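Tat-secreted protein Rv2525c (Mycobacterium tuberculosis, PDB 4PMQ) may act as a peptidoglycan hydrolase with glycosidase activity, and splits p-nitrophenyl esters in vitro, preferring the butyrate. Local coordinates at residues A80-G83 and V84-R88; R127-E130 and S131-H135. All coordinates share one frame; numbering follows the deposited sequence.

Interaction 1 of 2, residues A80-G83 and V84-R88; sequences ASAG and VQHAR
H86 swings its imidazole back beside A82, with CD2 3.0 Å from the carbonyl O of A82 and 4.1 Å from A82 CB. Its CG lies opposite its own carbonyl carbon (chi1 -71°), a torsion that sends the ring back toward the helix start. The same A82 oxygen accepts the backbone N-H of H86 at 3.0 Å in a nearly straight bond, so ring carbon and amide converge on one carbonyl. The small A82 methyl probably leaves room for the ring. ND1 of H86 is hydrogen-bonded to the hydroxyl of Y66. One residue earlier, Q85 runs extended alongside S81, toward the helix start: its CG is 3.6 Å from S81 O, and its NE2 comes to 3.7 Å from S81 OG, loose company on an exposed face where polar side chains are at home. V84 puts CG2 3.3 Å from S81 O, while its other methyl, CG1, passes near A80 O. On the inward side the residues are small: A87 sets CB 3.1 Å from G83 O, whose bond to A87 N is short at 2.8 Å. Alanine and glycine keep this surface low, consistent with the close approach of helix 115-133. Helix 79-96 links strands 61-66 and 105-108 in a beta-alpha-beta unit, and rests A87 on W129 and V132 and V84 on S128 of that neighbouring helix.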
# COMPACT_ATOMS: atom_id res chain seq x y z
N ALA A 80 -3.78 -9.41 -16.15
CA ALA A 80 -5.14 -9.69 -15.67
C ALA A 80 -5.22 -10.95 -14.81
O ALA A 80 -5.83 -10.91 -13.72
CB ALA A 80 -6.10 -9.79 -16.84
N SER A 81 -4.62 -12.05 -15.27
CA SER A 81 -4.65 -13.32 -14.53
C SER A 81 -4.00 -13.13 -13.15
O SER A 81 -4.58 -13.53 -12.12
CB SER A 81 -3.97 -14.41 -15.33
OG SER A 81 -3.97 -15.62 -14.59
N ALA A 82 -2.82 -12.46 -13.11
CA ALA A 82 -2.16 -12.21 -11.82
C ALA A 82 -3.02 -11.30 -10.92
O ALA A 82 -3.09 -11.50 -9.71
CB ALA A 82 -0.79 -11.57 -12.05
N GLY A 83 -3.64 -10.30 -11.52
CA GLY A 83 -4.47 -9.36 -10.77
C GLY A 83 -5.56 -10.05 -9.97
O GLY A 83 -5.76 -9.71 -8.79
N VAL A 84 -6.30 -11.01 -10.59
CA VAL A 84 -7.42 -11.62 -9.85
C VAL A 84 -6.91 -12.47 -8.69
O VAL A 84 -7.49 -12.41 -7.61
CB VAL A 84 -8.46 -12.37 -10.72
CG1 VAL A 84 -9.14 -11.42 -11.69
CG2 VAL A 84 -7.84 -13.56 -11.46
N GLN A 85 -5.81 -13.21 -8.90
CA GLN A 85 -5.24 -14.04 -7.84
C GLN A 85 -4.76 -13.17 -6.65
O GLN A 85 -5.09 -13.45 -5.50
CB GLN A 85 -4.06 -14.84 -8.40
CG GLN A 85 -4.49 -15.90 -9.43
CD GLN A 85 -3.35 -16.38 -10.31
OE1 GLN A 85 -2.18 -15.98 -10.16
NE2 GLN A 85 -3.67 -17.21 -11.29
N HIS A 86 -4.02 -12.09 -6.95
CA HIS A 86 -3.52 -11.24 -5.87
C HIS A 86 -4.66 -10.46 -5.19
O HIS A 86 -4.69 -10.35 -3.96
CB HIS A 86 -2.44 -10.30 -6.43
CG HIS A 86 -1.18 -11.03 -6.77
ND1 HIS A 86 -0.36 -11.59 -5.78
CD2 HIS A 86 -0.61 -11.27 -7.98
CE1 HIS A 86 0.63 -12.18 -6.42
NE2 HIS A 86 0.54 -12.00 -7.74
N ALA A 87 -5.61 -9.93 -5.99
CA ALA A 87 -6.71 -9.15 -5.40
C ALA A 87 -7.59 -9.99 -4.48
O ALA A 87 -8.00 -9.54 -3.42
CB ALA A 87 -7.56 -8.53 -6.52
N ARG A 88 -7.87 -11.23 -4.88
CA ARG A 88 -8.66 -12.12 -4.03
C ARG A 88 -7.98 -12.32 -2.67
O ARG A 88 -8.64 -12.27 -1.63
CB ARG A 88 -8.83 -13.47 -4.69
CG ARG A 88 -9.78 -13.42 -5.89
CD ARG A 88 -9.79 -14.78 -6.57
NE ARG A 88 -10.46 -14.75 -7.87
CZ ARG A 88 -10.26 -15.63 -8.85
NH1 ARG A 88 -9.43 -16.66 -8.67
NH2 ARG A 88 -10.88 -15.49 -10.01

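Interaction 2 of 2, residues R127-E130 and S131-H135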
# COMPACT_ATOMS: atom_id res chain seq x y z
N ARG A 127 -7.06 -3.37 -13.55
CA ARG A 127 -8.47 -3.60 -13.90
C ARG A 127 -8.96 -4.89 -13.16
O ARG A 127 -10.11 -4.92 -12.71
CB ARG A 127 -8.68 -3.70 -15.41
CG ARG A 127 -8.54 -2.35 -16.12
CD ARG A 127 -8.81 -2.49 -17.60
NE ARG A 127 -8.87 -1.19 -18.28
CZ ARG A 127 -8.70 -1.02 -19.58
NH1 ARG A 127 -8.43 -2.05 -20.37
NH2 ARG A 127 -8.75 0.20 -20.11
N SER A 128 -8.08 -5.93 -13.02
CA SER A 128 -8.46 -7.14 -12.25
C SER A 128 -8.72 -6.79 -10.80
O SER A 128 -9.69 -7.30 -10.22
CB SER A 128 -7.39 -8.21 -12.34
OG SER A 128 -7.49 -8.86 -13.59
N TRP A 129 -7.87 -5.91 -10.19
CA TRP A 129 -8.14 -5.47 -8.83
C TRP A 129 -9.53 -4.82 -8.77
O TRP A 129 -10.31 -5.14 -7.87
CB TRP A 129 -7.06 -4.50 -8.35
CG TRP A 129 -5.91 -5.21 -7.71
CD1 TRP A 129 -4.82 -5.75 -8.33
CD2 TRP A 129 -5.76 -5.49 -6.31
NE1 TRP A 129 -3.97 -6.31 -7.39
CE2 TRP A 129 -4.54 -6.21 -6.15
CE3 TRP A 129 -6.54 -5.23 -5.17
CZ2 TRP A 129 -4.06 -6.60 -4.89
CZ3 TRP A 129 -6.07 -5.62 -3.92
CH2 TRP A 129 -4.83 -6.28 -3.79
N GLU A 130 -9.86 -3.94 -9.76
CA GLU A 130 -11.19 -3.30 -9.78
C GLU A 130 -12.32 -4.33 -9.94
O GLU A 130 -13.41 -4.13 -9.40
CB GLU A 130 -11.27 -2.31 -10.93
CG GLU A 130 -10.29 -1.14 -10.72
CD GLU A 130 -10.62 0.01 -11.66
OE1 GLU A 130 -11.20 -0.26 -12.73
OE2 GLU A 130 -10.33 1.18 -11.31
N SER A 131 -12.07 -5.39 -10.68
CA SER A 131 -13.07 -6.42 -10.90
C SER A 131 -13.28 -7.27 -9.68
O SER A 131 -14.31 -7.95 -9.60
CB SER A 131 -12.71 -7.30 -12.08
OG SER A 131 -13.81 -8.17 -12.37
N VAL A 132 -12.31 -7.32 -8.76
CA VAL A 132 -12.45 -8.18 -7.59
C VAL A 132 -13.03 -7.38 -6.42
O VAL A 132 -14.06 -7.80 -5.86
CB VAL A 132 -11.10 -8.83 -7.22
CG1 VAL A 132 -11.20 -9.55 -5.87
CG2 VAL A 132 -10.65 -9.80 -8.32
N ILE A 133 -12.36 -6.25 -6.06
CA ILE A 133 -12.83 -5.46 -4.91
C ILE A 133 -13.60 -4.17 -5.29
O ILE A 133 -14.21 -3.56 -4.41
CB ILE A 133 -11.65 -5.15 -3.95
CG1 ILE A 133 -10.59 -4.25 -4.62
CG2 ILE A 133 -11.04 -6.44 -3.40
CD1 ILE A 133 -9.44 -3.86 -3.61
N GLY A 134 -13.59 -3.79 -6.57
CA GLY A 134 -14.31 -2.60 -7.01
C GLY A 134 -13.41 -1.40 -7.26
O GLY A 134 -12.41 -1.22 -6.58
N HIS A 135 -13.80 -0.55 -8.23
CA HIS A 135 -13.10 0.68 -8.55
C HIS A 135 -12.88 1.52 -7.28
O HIS A 135 -11.76 2.00 -7.04
CB HIS A 135 -13.91 1.48 -9.57
CG HIS A 135 -13.36 2.85 -9.84
ND1 HIS A 135 -12.21 3.02 -10.59
CD2 HIS A 135 -13.85 4.06 -9.49
CE1 HIS A 135 -12.01 4.33 -10.64
NE2 HIS A 135 -12.97 5.00 -10.00
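A histidine-carboxylate hydrogen bond joins H135, just past the end of the helix, to E130 in its last turns: ND1 of H135 donates to OE2 of E130 at 2.7 Å, with an N-H...O angle of 161°. OE2 lies near the ring plane, whereas ND1 comes from above the carboxylate plane; the two planes are 84° apart. OE2 also accepts from the backbone N of G156, and two donors therefore hold it in place. The backbone turns away at G134, whose positive phi would jam a CB against the preceding carbonyl, making glycine the natural residue; its N-H bonds only weakly to E130 O. W129 O takes two donors, I133 N at 3.0 Å nearly head-on and V132 N from above the carbonyl plane. I133 extends CD1 to the indole edge, 3.6 Å from W129 CE3; its CG1 sits flanked by its backbone N and carbonyl carbon (chi1 64°), which directs CD1 toward the indole. A tartrate, probably from the crystallisation liquor, bonds to the carbonyl oxygens of V132 and I133. On the side facing the sheet, W129 and I133 cover I105 of strand 105-108 and T138 of strand 138-142, the two strands that helix 115-133 connects.

In the fold
Both interactions are local, each within one helix of consecutive beta-alpha-beta units that share strand 105-108, in a domain of the TIM-barrel clan. Their centres are 9 Å apart and they touch directly: S128 OG lies 2.6 Å from A80 O in a probable hydrogen bond, and S128 CB packs on G83 CA. Each mixes buried with exposed residues, but differently. Interaction 1 lies near the start of its helix, with small buried residues on one side and polar ones on the other. Interaction 2 spans a helix end, where a buried indole packs between helix 79-96 and the strands and a histidine-carboxylate pair ties the departing chain back.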